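Local structure of putative large adhesion protein (Lap) involved in biofilm formation (Marinobacter hydrocarbonoclasticus ATCC 49840, 6M8M) at residues I78-S84 against G184-I190; T128-R132 against E194-Y199; R134-R140 against N152-N158. The protein probably helps the bacterium attach to sugar-bearing surfaces during biofilm formation, through a PA14 domain that binds glucose by way of a calcium ion. All blocks are in the same frame, centred on the assembly; numbering follows the deposited sequence.

In the fold
The three contacts illustrate how a beta sandwich can carry a calcium-mediated sugar site at one end of its strands. Strand 186-194 serves contacts 1 and 2: contact 1 pairs its beginning with strand 79-83, and contact 2 joins the turn beyond its far end to its sheet neighbour, strand 128-136. That neighbour leads on to contact 3, where Asp136 and Asp137 meet the loop 152-158. Contacts 1 and 3 lie about 10 Å apart between centres and share both calcium and glucose; Arg189 N probably bonds to Arg134 O between them. Contact 2 is remote, its centre about 22 Å from that of contact 1 and 20 Å from that of contact 3.

Contact 1 of 3, residues I78-S84 against G184-I190; sequences IDYGSVS and GAAQLRI. With CA (calcium ion), chain E; BGC (beta-D-glucopyranose), chain B.
An antiparallel strand pair, 79-83 against 186-190, forms this contact in one sheet of the PA14 beta sandwich, and the start of 186-190 borders the calcium and sugar site. The axes of the two strands come within 4.5 Å at an angle of 158°. Tyr80 and Leu188 exchange two backbone hydrogen bonds, the shorter from Tyr80 N to Leu188 O at 2.8 Å, and Val83 and Ala186 form a second such pair. Between them the chain takes a cis peptide from Gly81 to Ser82, and Ser82 CA lies close to Ala186 O in a CA-H...O contact.

On the face bearing Asp79 and Arg189 the two side chains run side by side. Arg189 bends at chi3 (-62°), which brings NE to Asp79 OD1 at 2.9 Å in a nearly straight salt bridge. The oxygen lies in the guanidinium plane, yet the nitrogen approaches from above the carboxylate plane, the two planes being almost perpendicular. A water accepts from Gln187 NE2 and lies 2.7 Å from Asp79 OD1 and near Tyr80 O, tying the strands together again. Tyr80, Leu188, Val83 and Ala186 turn to the other face, where Val83 CG2 meets Ala186 CB; at the end of the pair Ile78 CG2 lies beside Ile190 CD1 at 3.8 Å.

Just before strand 186-190, Ala185 offers both its backbone polar atoms to the pocket. Its carbonyl O binds calcium at 2.3 Å, and its N donates to glucose O2 at 2.9 Å; Asp136, Asp137, Asp181 and Gly183 complete the protein ligands of the metal. Phe96 of helix 92-96 packs on Val83, Ala186 and Leu188, and Asp100 receives the Tyr80 hydroxyl. Strand 174-181 lies against Ala186, Leu188 and Ile190, while strand 128-136 flanks 186-190 along its other edge.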
loop_
_atom_site.group_PDB
_atom_site.type_symbol
_atom_site.label_atom_id
_atom_site.label_comp_id
_atom_site.label_asym_id
_atom_site.label_seq_id
_atom_site.Cartn_x
_atom_site.Cartn_y
_atom_site.Cartn_z
ATOM N N ILE A 78 2.825 2.513 -8.052
ATOM C CA ILE A 78 1.723 2.097 -7.162
ATOM C C ILE A 78 0.420 2.528 -7.825
ATOM O O ILE A 78 -0.220 3.528 -7.472
ATOM C CB ILE A 78 1.868 2.625 -5.738
ATOM C CG1 ILE A 78 3.267 2.371 -5.179
ATOM C CG2 ILE A 78 0.826 1.955 -4.855
ATOM C CD1 ILE A 78 3.751 0.945 -5.296
ATOM N N ASP A 79 0.016 1.749 -8.813
ATOM C CA ASP A 79 -1.218 1.948 -9.570
ATOM C C ASP A 79 -1.709 0.537 -9.871
ATOM O O ASP A 79 -1.318 -0.068 -10.878
ATOM C CB ASP A 79 -0.949 2.760 -10.830
ATOM C CG ASP A 79 -2.207 3.199 -11.530
ATOM O OD1 ASP A 79 -3.321 2.865 -11.099
ATOM O OD2 ASP A 79 -2.072 3.915 -12.549
ATOM N N TYR A 80 -2.536 0.013 -8.976
ATOM C CA TYR A 80 -2.871 -1.395 -8.937
ATOM C C TYR A 80 -4.380 -1.577 -9.006
ATOM O O TYR A 80 -5.150 -0.789 -8.436
ATOM C CB TYR A 80 -2.337 -2.014 -7.646
ATOM C CG TYR A 80 -0.831 -1.976 -7.475
ATOM C CD1 TYR A 80 0.032 -2.154 -8.546
ATOM C CD2 TYR A 80 -0.276 -1.807 -6.221
ATOM C CE1 TYR A 80 1.402 -2.156 -8.360
ATOM C CE2 TYR A 80 1.086 -1.804 -6.024
ATOM C CZ TYR A 80 1.922 -1.986 -7.104
ATOM O OH TYR A 80 3.287 -1.999 -6.889
ATOM N N GLY A 81 -4.809 -2.621 -9.684
ATOM C CA GLY A 81 -6.236 -2.824 -9.856
ATOM C C GLY A 81 -6.813 -1.821 -10.841
ATOM O O GLY A 81 -6.083 -1.104 -11.519
ATOM N N SER A 82 -8.139 -1.771 -10.930
ATOM C CA SER A 82 -9.061 -2.549 -10.125
ATOM C C SER A 82 -9.169 -3.979 -10.601
ATOM O O SER A 82 -9.106 -4.250 -11.805
ATOM C CB SER A 82 -10.458 -1.919 -10.230
ATOM O OG SER A 82 -11.374 -2.537 -9.344
ATOM N N VAL A 83 -9.298 -4.910 -9.663
ATOM C CA VAL A 83 -9.672 -6.286 -9.963
ATOM C C VAL A 83 -10.966 -6.580 -9.223
ATOM O O VAL A 83 -11.294 -5.912 -8.241
ATOM C CB VAL A 83 -8.587 -7.313 -9.580
ATOM C CG1 VAL A 83 -7.310 -7.053 -10.382
ATOM C CG2 VAL A 83 -8.319 -7.306 -8.070
ATOM N N SER A 84 -11.696 -7.573 -9.703
ATOM C CA SER A 84 -12.920 -8.032 -9.053
ATOM C C SER A 84 -12.749 -9.488 -8.660
ATOM O O SER A 84 -11.826 -10.164 -9.087
ATOM C CB SER A 84 -14.131 -7.877 -9.981
ATOM O OG SER A 84 -14.408 -6.512 -10.233
ATOM N N GLY A 184 -14.356 -8.511 -2.705
ATOM C CA GLY A 184 -15.050 -7.841 -3.807
ATOM C C GLY A 184 -14.063 -7.257 -4.809
ATOM O O GLY A 184 -13.220 -7.976 -5.347
ATOM N N ALA A 185 -14.171 -5.967 -5.060
ATOM C CA ALA A 185 -13.215 -5.270 -5.912
ATOM C C ALA A 185 -12.032 -4.805 -5.069
ATOM O O ALA A 185 -12.128 -4.672 -3.847
ATOM C CB ALA A 185 -13.877 -4.090 -6.616
ATOM N N ALA A 186 -10.913 -4.536 -5.734
ATOM C CA ALA A 186 -9.713 -4.101 -5.032
ATOM C C ALA A 186 -8.929 -3.179 -5.950
ATOM O O ALA A 186 -8.667 -3.526 -7.112
ATOM C CB ALA A 186 -8.844 -5.300 -4.644
ATOM N N GLN A 187 -8.517 -2.032 -5.415
ATOM C CA GLN A 187 -7.755 -1.052 -6.174
ATOM C C GLN A 187 -6.879 -0.269 -5.217
ATOM O O GLN A 187 -7.306 0.022 -4.096
ATOM C CB GLN A 187 -8.689 -0.092 -6.921
ATOM C CG GLN A 187 -7.942 0.939 -7.759
ATOM C CD GLN A 187 -8.851 1.751 -8.649
ATOM O OE1 GLN A 187 -10.072 1.753 -8.472
ATOM N NE2 GLN A 187 -8.266 2.456 -9.608
ATOM N N LEU A 188 -5.680 0.092 -5.664
ATOM C CA LEU A 188 -4.813 0.982 -4.898
ATOM C C LEU A 188 -4.002 1.819 -5.879
ATOM O O LEU A 188 -3.131 1.290 -6.577
ATOM C CB LEU A 188 -3.881 0.222 -3.966
ATOM C CG LEU A 188 -2.900 1.083 -3.170
ATOM C CD1 LEU A 188 -3.625 2.019 -2.215
ATOM C CD2 LEU A 188 -1.922 0.196 -2.415
ATOM N N ARG A 189 -4.240 3.126 -5.899
ATOM C CA ARG A 189 -3.463 4.054 -6.712
ATOM C C ARG A 189 -3.014 5.195 -5.814
ATOM O O ARG A 189 -3.849 5.911 -5.249
ATOM C CB ARG A 189 -4.297 4.598 -7.873
ATOM C CG ARG A 189 -3.512 5.533 -8.776
ATOM C CD ARG A 189 -4.395 6.187 -9.819
ATOM N NE ARG A 189 -5.002 5.200 -10.704
ATOM C CZ ARG A 189 -6.240 5.270 -11.177
ATOM N NH1 ARG A 189 -7.043 6.275 -10.836
ATOM N NH2 ARG A 189 -6.696 4.315 -11.972
ATOM N N ILE A 190 -1.706 5.365 -5.672
ATOM C CA ILE A 190 -1.131 6.398 -4.829
ATOM C C ILE A 190 -0.415 7.407 -5.713
ATOM O O ILE A 190 0.421 7.031 -6.547
ATOM C CB ILE A 190 -0.170 5.804 -3.784
ATOM C CG1 ILE A 190 -0.909 4.773 -2.937
ATOM C CG2 ILE A 190 0.434 6.900 -2.926
ATOM C CD1 ILE A 190 -0.081 4.105 -1.873
HETATM CA CA CA E . -12.941 -4.570 -1.682
HETATM C C2 BGC B . -16.148 -3.711 -2.393
HETATM C C3 BGC B . -17.128 -2.911 -3.187
HETATM C C4 BGC B . -18.329 -2.545 -2.350
HETATM C C5 BGC B . -17.886 -1.831 -1.081
HETATM C C6 BGC B . -19.009 -1.466 -0.163
HETATM C C1 BGC B . -15.757 -2.956 -1.134
HETATM O O1 BGC B . -14.911 -3.706 -0.380
HETATM O O2 BGC B . -14.931 -3.987 -3.101
HETATM O O3 BGC B . -17.541 -3.652 -4.356
HETATM O O4 BGC B . -19.165 -1.641 -3.071
HETATM O O5 BGC B . -16.960 -2.682 -0.331
HETATM O O6 BGC B . -19.751 -2.594 0.225
HETATM O O HOH W 1 -5.437 1.777 -9.746
HETATM O O HOH W 2 -5.851 1.453 -12.743
HETATM O O HOH W 3 -12.666 -0.502 -8.248
#

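Contact 2 of 3, residues T128-R132 against E194-Y199; sequences TYQFR and EQGGAY
Thr128 O accepts the hydrogen bond from Gln195 N, 2.9 Å long and almost straight at 175°, and it also receives a CA-H...O contact from Glu194. This bond joins strand 128-132 to a type II beta turn, Glu194 to Gly197, in which Gly197 N bonds back to Glu194 O as the chain leaves strand 186-194. Tyr129 and Glu194 form the antiparallel non-hydrogen-bonded pair beside it. Glu194 crosses the Tyr129 ring obliquely, its CA 3.7 Å from Tyr129 CD1 and its CB 3.9 Å from CE1. The carboxylate reaches farther, to a water that donates to Glu194 OE2 and accepts from Thr128 N, thereby linking the two segments a second time. The Tyr129 hydroxyl itself is bonded to Gln125 O.

After the turn the chain comes back to the strand through Tyr199, whose ring lies over Arg132. The guanidinium and ring planes are 22° apart, with the guanidinium over one face of the ring, and the two side chains cross at about a right angle. A bend at chi3 (70°) folds the Arg132 chain over the ring, while its NE forms a salt bridge with Glu191 on the adjoining strand. Gln130 O lies at the ring edge, near its plane. Over the same ring Arg132 CB sits 3.6 Å from Tyr199 CZ, and Tyr199 CD2 stands 3.5 Å above the centre of the guanidinium group.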
loop_
_atom_site.group_PDB
_atom_site.type_symbol
_atom_site.label_atom_id
_atom_site.label_comp_id
_atom_site.label_asym_id
_atom_site.label_seq_id
_atom_site.Cartn_x
_atom_site.Cartn_y
_atom_site.Cartn_z
ATOM N N THR A 128 7.692 20.190 1.283
ATOM C CA THR A 128 6.333 19.945 1.742
ATOM C C THR A 128 5.620 19.196 0.630
ATOM O O THR A 128 5.627 19.638 -0.520
ATOM C CB THR A 128 5.625 21.262 2.053
ATOM O OG1 THR A 128 6.418 21.990 3.006
ATOM C CG2 THR A 128 4.226 21.014 2.564
ATOM N N TYR A 129 5.066 18.041 0.969
ATOM C CA TYR A 129 4.536 17.091 0.007
ATOM C C TYR A 129 3.150 16.641 0.445
ATOM O O TYR A 129 2.690 16.938 1.546
ATOM C CB TYR A 129 5.487 15.890 -0.127
ATOM C CG TYR A 129 6.886 16.289 -0.559
ATOM C CD1 TYR A 129 7.196 16.436 -1.898
ATOM C CD2 TYR A 129 7.883 16.537 0.377
ATOM C CE1 TYR A 129 8.466 16.818 -2.297
ATOM C CE2 TYR A 129 9.156 16.920 -0.023
ATOM C CZ TYR A 129 9.436 17.067 -1.356
ATOM O OH TYR A 129 10.710 17.440 -1.787
ATOM N N GLN A 130 2.480 15.882 -0.419
ATOM C CA GLN A 130 1.104 15.484 -0.166
ATOM C C GLN A 130 0.755 14.296 -1.043
ATOM O O GLN A 130 1.017 14.308 -2.246
ATOM C CB GLN A 130 0.170 16.652 -0.476
ATOM C CG GLN A 130 -1.289 16.406 -0.206
ATOM C CD GLN A 130 -2.114 17.633 -0.522
ATOM O OE1 GLN A 130 -1.870 18.305 -1.516
ATOM N NE2 GLN A 130 -3.076 17.946 0.327
ATOM N N PHE A 131 0.130 13.288 -0.436
ATOM C CA PHE A 131 -0.381 12.138 -1.158
ATOM C C PHE A 131 -1.859 12.320 -1.489
ATOM O O PHE A 131 -2.612 12.970 -0.761
ATOM C CB PHE A 131 -0.247 10.871 -0.313
ATOM C CG PHE A 131 1.157 10.366 -0.148
ATOM C CD1 PHE A 131 1.744 9.598 -1.128
ATOM C CD2 PHE A 131 1.863 10.614 1.018
ATOM C CE1 PHE A 131 3.037 9.106 -0.953
ATOM C CE2 PHE A 131 3.146 10.121 1.190
ATOM C CZ PHE A 131 3.729 9.362 0.207
ATOM N N ARG A 132 -2.274 11.673 -2.572
ATOM C CA ARG A 132 -3.678 11.472 -2.915
ATOM C C ARG A 132 -3.827 10.001 -3.267
ATOM O O ARG A 132 -3.001 9.455 -4.000
ATOM C CB ARG A 132 -4.134 12.378 -4.054
ATOM C CG ARG A 132 -5.612 12.211 -4.368
ATOM C CD ARG A 132 -6.093 13.283 -5.318
ATOM N NE ARG A 132 -5.538 13.092 -6.637
ATOM C CZ ARG A 132 -5.820 13.856 -7.688
ATOM N NH1 ARG A 132 -6.659 14.878 -7.557
ATOM N NH2 ARG A 132 -5.266 13.595 -8.859
ATOM N N GLU A 194 4.624 17.600 -4.701
ATOM C CA GLU A 194 5.115 18.689 -3.881
ATOM C C GLU A 194 4.036 19.756 -3.830
ATOM O O GLU A 194 3.282 19.943 -4.788
ATOM C CB GLU A 194 6.393 19.258 -4.483
ATOM C CG GLU A 194 7.057 20.294 -3.603
ATOM C CD GLU A 194 8.457 20.684 -4.066
ATOM O OE1 GLU A 194 8.900 20.207 -5.132
ATOM O OE2 GLU A 194 9.127 21.467 -3.358
ATOM N N GLN A 195 3.922 20.426 -2.690
ATOM C CA GLN A 195 3.014 21.557 -2.562
ATOM C C GLN A 195 3.253 22.549 -3.697
ATOM O O GLN A 195 4.393 22.927 -3.985
ATOM C CB GLN A 195 3.270 22.226 -1.215
ATOM C CG GLN A 195 2.392 23.429 -0.899
ATOM C CD GLN A 195 2.796 24.061 0.408
ATOM O OE1 GLN A 195 2.017 24.142 1.358
ATOM N NE2 GLN A 195 4.030 24.505 0.473
ATOM N N GLY A 196 2.161 22.966 -4.346
ATOM C CA GLY A 196 2.255 23.863 -5.477
ATOM C C GLY A 196 2.568 23.178 -6.779
ATOM O O GLY A 196 2.736 23.859 -7.805
ATOM N N GLY A 197 2.678 21.860 -6.771
ATOM C CA GLY A 197 2.969 21.114 -7.964
ATOM C C GLY A 197 1.888 20.122 -8.342
ATOM O O GLY A 197 0.810 20.090 -7.741
ATOM N N ALA A 198 2.187 19.322 -9.350
ATOM C CA ALA A 198 1.241 18.366 -9.903
ATOM C C ALA A 198 1.478 16.974 -9.338
ATOM O O ALA A 198 2.605 16.583 -9.035
ATOM C CB ALA A 198 1.379 18.310 -11.428
ATOM N N TYR A 199 0.392 16.215 -9.242
ATOM C CA TYR A 199 0.476 14.834 -8.796
ATOM C C TYR A 199 1.172 13.946 -9.821
ATOM O O TYR A 199 0.985 14.095 -11.034
ATOM C CB TYR A 199 -0.920 14.276 -8.551
ATOM C CG TYR A 199 -1.553 14.737 -7.262
ATOM C CD1 TYR A 199 -1.020 14.382 -6.027
ATOM C CD2 TYR A 199 -2.692 15.530 -7.269
ATOM C CE1 TYR A 199 -1.597 14.789 -4.853
ATOM C CE2 TYR A 199 -3.279 15.953 -6.094
ATOM C CZ TYR A 199 -2.728 15.569 -4.881
ATOM O OH TYR A 199 -3.291 15.987 -3.708
HETATM O O HOH W 4 8.124 22.039 -0.877
#

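Contact 3 of 3, residues R134-R140 against N152-N158; sequences RADDGYR and NGNQGAN. With CA (calcium ion), chain E; BGC (beta-D-glucopyranose), chain B.
Half of the calcium-mediated glucose pocket of the PA14 domain is built here, where a cis peptide joins Asp136 to Asp137 and the loop 152-158 passes alongside. Consecutive aspartates linked in this way are a hallmark of PA14 sugar-binding sites, and both carboxylates reach the metal: Asp136 OD1 binds calcium at 2.3 Å and Asp137 OD2 at 2.4 Å. Glucose adds O1 and O2 to the shell. Each aspartate also holds out its other oxygen to the sugar, Asp137 OD1 lying 2.6 Å from glucose O1 and Asp136 OD2 equally near O2.

The loop bonds to Asp137 directly and to Asp136 through a water. Gln155 N donates to Asp137 OD1 at 3.0 Å, using the lone pair turned away from OD2, the oxygen that binds the metal. The Gln155 side chain, with CG between the backbone N and carbonyl carbon (chi1 59°), extends from there so that NE2 donates to Asp137 O; the acceptor lies near the amide plane. A water shared with Tyr139 OH and Asn158 O also accepts from NE2. Another water donates to Asp136 OD2 and accepts from Ala157 N. Farther along, Ala135 and Asn158 form an antiparallel hydrogen-bonded pair, with Ala135 N 3.1 Å from Asn158 O, and the Arg134 guanidinium lays one face over Ala157 O.

Asp137 and Gly138 together face Trp180 in a classic beta bulge, and Gln182 N donates to Asp137 OD2. Asp181, Gly183 and Ala185 supply the other protein ligands of the metal. With calcium and Gln182 N at OD2 and Gln155 N at OD1, the carboxylate of Asp137 is probably well stabilised, and recognition of the sugar probably draws on the adjacent O1 and O2 hydroxyls, which meet the metal and lie close to the acid oxygens.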
loop_
_atom_site.group_PDB
_atom_site.type_symbol
_atom_site.label_atom_id
_atom_site.label_comp_id
_atom_site.label_asym_id
_atom_site.label_seq_id
_atom_site.Cartn_x
_atom_site.Cartn_y
_atom_site.Cartn_z
ATOM N N ARG A 134 -6.464 6.682 -4.303
ATOM C CA ARG A 134 -7.715 6.060 -4.698
ATOM C C ARG A 134 -7.615 4.587 -4.308
ATOM O O ARG A 134 -6.680 3.893 -4.734
ATOM C CB ARG A 134 -7.974 6.190 -6.193
ATOM C CG ARG A 134 -9.310 5.557 -6.600
ATOM C CD ARG A 134 -9.669 5.911 -8.028
ATOM N NE ARG A 134 -10.962 5.374 -8.442
ATOM C CZ ARG A 134 -12.128 5.930 -8.163
ATOM N NH1 ARG A 134 -12.202 7.037 -7.451
ATOM N NH2 ARG A 134 -13.238 5.354 -8.603
ATOM N N ALA A 135 -8.542 4.108 -3.486
ATOM C CA ALA A 135 -8.441 2.742 -2.997
ATOM C C ALA A 135 -9.808 2.138 -2.719
ATOM O O ALA A 135 -10.784 2.839 -2.419
ATOM C CB ALA A 135 -7.597 2.694 -1.705
ATOM N N ASP A 136 -9.833 0.807 -2.796
ATOM C CA ASP A 136 -10.891 -0.074 -2.285
ATOM C C ASP A 136 -10.072 -1.243 -1.753
ATOM O O ASP A 136 -9.445 -1.930 -2.558
ATOM C CB ASP A 136 -11.805 -0.494 -3.436
ATOM C CG ASP A 136 -12.767 -1.606 -3.070
ATOM O OD1 ASP A 136 -12.534 -2.318 -2.075
ATOM O OD2 ASP A 136 -13.749 -1.783 -3.835
ATOM N N ASP A 137 -9.973 -1.465 -0.440
ATOM C CA ASP A 137 -10.716 -0.841 0.634
ATOM C C ASP A 137 -9.910 0.252 1.317
ATOM O O ASP A 137 -9.832 1.359 0.784
ATOM C CB ASP A 137 -11.175 -1.932 1.612
ATOM C CG ASP A 137 -12.336 -2.720 1.049
ATOM O OD1 ASP A 137 -13.478 -2.201 1.115
ATOM O OD2 ASP A 137 -12.099 -3.817 0.470
ATOM N N GLY A 138 -9.359 -0.016 2.494
ATOM C CA GLY A 138 -8.720 0.998 3.300
ATOM C C GLY A 138 -7.205 0.991 3.233
ATOM O O GLY A 138 -6.581 0.113 2.649
ATOM N N TYR A 139 -6.631 1.996 3.885
ATOM C CA TYR A 139 -5.187 2.163 3.867
ATOM C C TYR A 139 -4.767 3.198 4.899
ATOM O O TYR A 139 -5.571 4.007 5.376
ATOM C CB TYR A 139 -4.659 2.621 2.488
ATOM C CG TYR A 139 -5.306 3.912 2.063
ATOM C CD1 TYR A 139 -6.542 3.899 1.449
ATOM C CD2 TYR A 139 -4.735 5.148 2.347
ATOM C CE1 TYR A 139 -7.188 5.061 1.102
ATOM C CE2 TYR A 139 -5.391 6.340 2.011
ATOM C CZ TYR A 139 -6.622 6.279 1.392
ATOM O OH TYR A 139 -7.287 7.449 1.059
ATOM N N ARG A 140 -3.470 3.187 5.202
ATOM C CA ARG A 140 -2.825 4.252 5.956
ATOM C C ARG A 140 -1.427 4.449 5.393
ATOM O O ARG A 140 -0.714 3.463 5.157
ATOM C CB ARG A 140 -2.725 3.937 7.445
ATOM C CG ARG A 140 -1.988 5.064 8.197
ATOM C CD ARG A 140 -1.939 4.852 9.680
ATOM N NE ARG A 140 -3.251 5.064 10.268
ATOM C CZ ARG A 140 -3.545 4.782 11.525
ATOM N NH1 ARG A 140 -2.624 4.255 12.326
ATOM N NH2 ARG A 140 -4.765 4.998 11.970
ATOM N N ASN A 152 -9.685 4.784 6.914
ATOM C CA ASN A 152 -9.693 3.730 7.919
ATOM C C ASN A 152 -11.065 3.064 7.885
ATOM O O ASN A 152 -11.944 3.351 8.694
ATOM C CB ASN A 152 -9.358 4.304 9.291
ATOM C CG ASN A 152 -8.916 3.233 10.244
ATOM O OD1 ASN A 152 -9.199 2.053 10.021
ATOM N ND2 ASN A 152 -8.211 3.617 11.297
ATOM N N GLY A 153 -11.272 2.187 6.915
ATOM C CA GLY A 153 -12.557 1.542 6.742
ATOM C C GLY A 153 -12.636 0.868 5.386
ATOM O O GLY A 153 -11.698 0.899 4.574
ATOM N N ASN A 154 -13.771 0.225 5.159
ATOM C CA ASN A 154 -14.078 -0.393 3.880
ATOM C C ASN A 154 -14.844 0.576 3.001
ATOM O O ASN A 154 -15.607 1.412 3.491
ATOM C CB ASN A 154 -14.842 -1.687 4.120
ATOM C CG ASN A 154 -13.954 -2.746 4.740
ATOM O OD1 ASN A 154 -12.753 -2.795 4.457
ATOM N ND2 ASN A 154 -14.524 -3.604 5.567
ATOM N N GLN A 155 -14.612 0.498 1.698
ATOM C CA GLN A 155 -15.219 1.434 0.757
ATOM C C GLN A 155 -15.041 0.897 -0.656
ATOM O O GLN A 155 -14.059 0.215 -0.951
ATOM C CB GLN A 155 -14.556 2.825 0.843
ATOM C CG GLN A 155 -13.058 2.782 0.556
ATOM C CD GLN A 155 -12.400 4.145 0.474
ATOM O OE1 GLN A 155 -13.059 5.194 0.501
ATOM N NE2 GLN A 155 -11.088 4.144 0.403
ATOM N N GLY A 156 -15.989 1.232 -1.530
ATOM C CA GLY A 156 -15.731 1.142 -2.951
ATOM C C GLY A 156 -14.676 2.156 -3.347
ATOM O O GLY A 156 -14.327 3.043 -2.574
ATOM N N ALA A 157 -14.146 2.031 -4.554
ATOM C CA ALA A 157 -12.995 2.847 -4.921
ATOM C C ALA A 157 -13.339 4.317 -4.786
ATOM O O ALA A 157 -14.314 4.802 -5.375
ATOM C CB ALA A 157 -12.547 2.529 -6.342
ATOM N N ASN A 158 -12.528 5.036 -4.019
ATOM C CA ASN A 158 -12.746 6.452 -3.796
ATOM C C ASN A 158 -11.407 7.128 -3.626
ATOM O O ASN A 158 -10.446 6.529 -3.117
ATOM C CB ASN A 158 -13.603 6.687 -2.562
ATOM C CG ASN A 158 -15.064 6.653 -2.879
ATOM O OD1 ASN A 158 -15.600 7.578 -3.500
ATOM N ND2 ASN A 158 -15.726 5.579 -2.488
HETATM CA CA CA E . -12.941 -4.570 -1.682
HETATM C C2 BGC B . -16.148 -3.711 -2.393
HETATM C C3 BGC B . -17.128 -2.911 -3.187
HETATM C C4 BGC B . -18.329 -2.545 -2.350
HETATM C C5 BGC B . -17.886 -1.831 -1.081
HETATM C C6 BGC B . -19.009 -1.466 -0.163
HETATM C C1 BGC B . -15.757 -2.956 -1.134
HETATM O O1 BGC B . -14.911 -3.706 -0.380
HETATM O O2 BGC B . -14.931 -3.987 -3.101
HETATM O O3 BGC B . -17.541 -3.652 -4.356
HETATM O O4 BGC B . -19.165 -1.641 -3.071
HETATM O O5 BGC B . -16.960 -2.682 -0.331
HETATM O O6 BGC B . -19.751 -2.594 0.225
HETATM O O HOH W 5 -15.037 7.394 -6.901
HETATM O O HOH W 6 -14.430 -0.460 -6.038
HETATM O O HOH W 7 -9.538 6.808 -0.429
#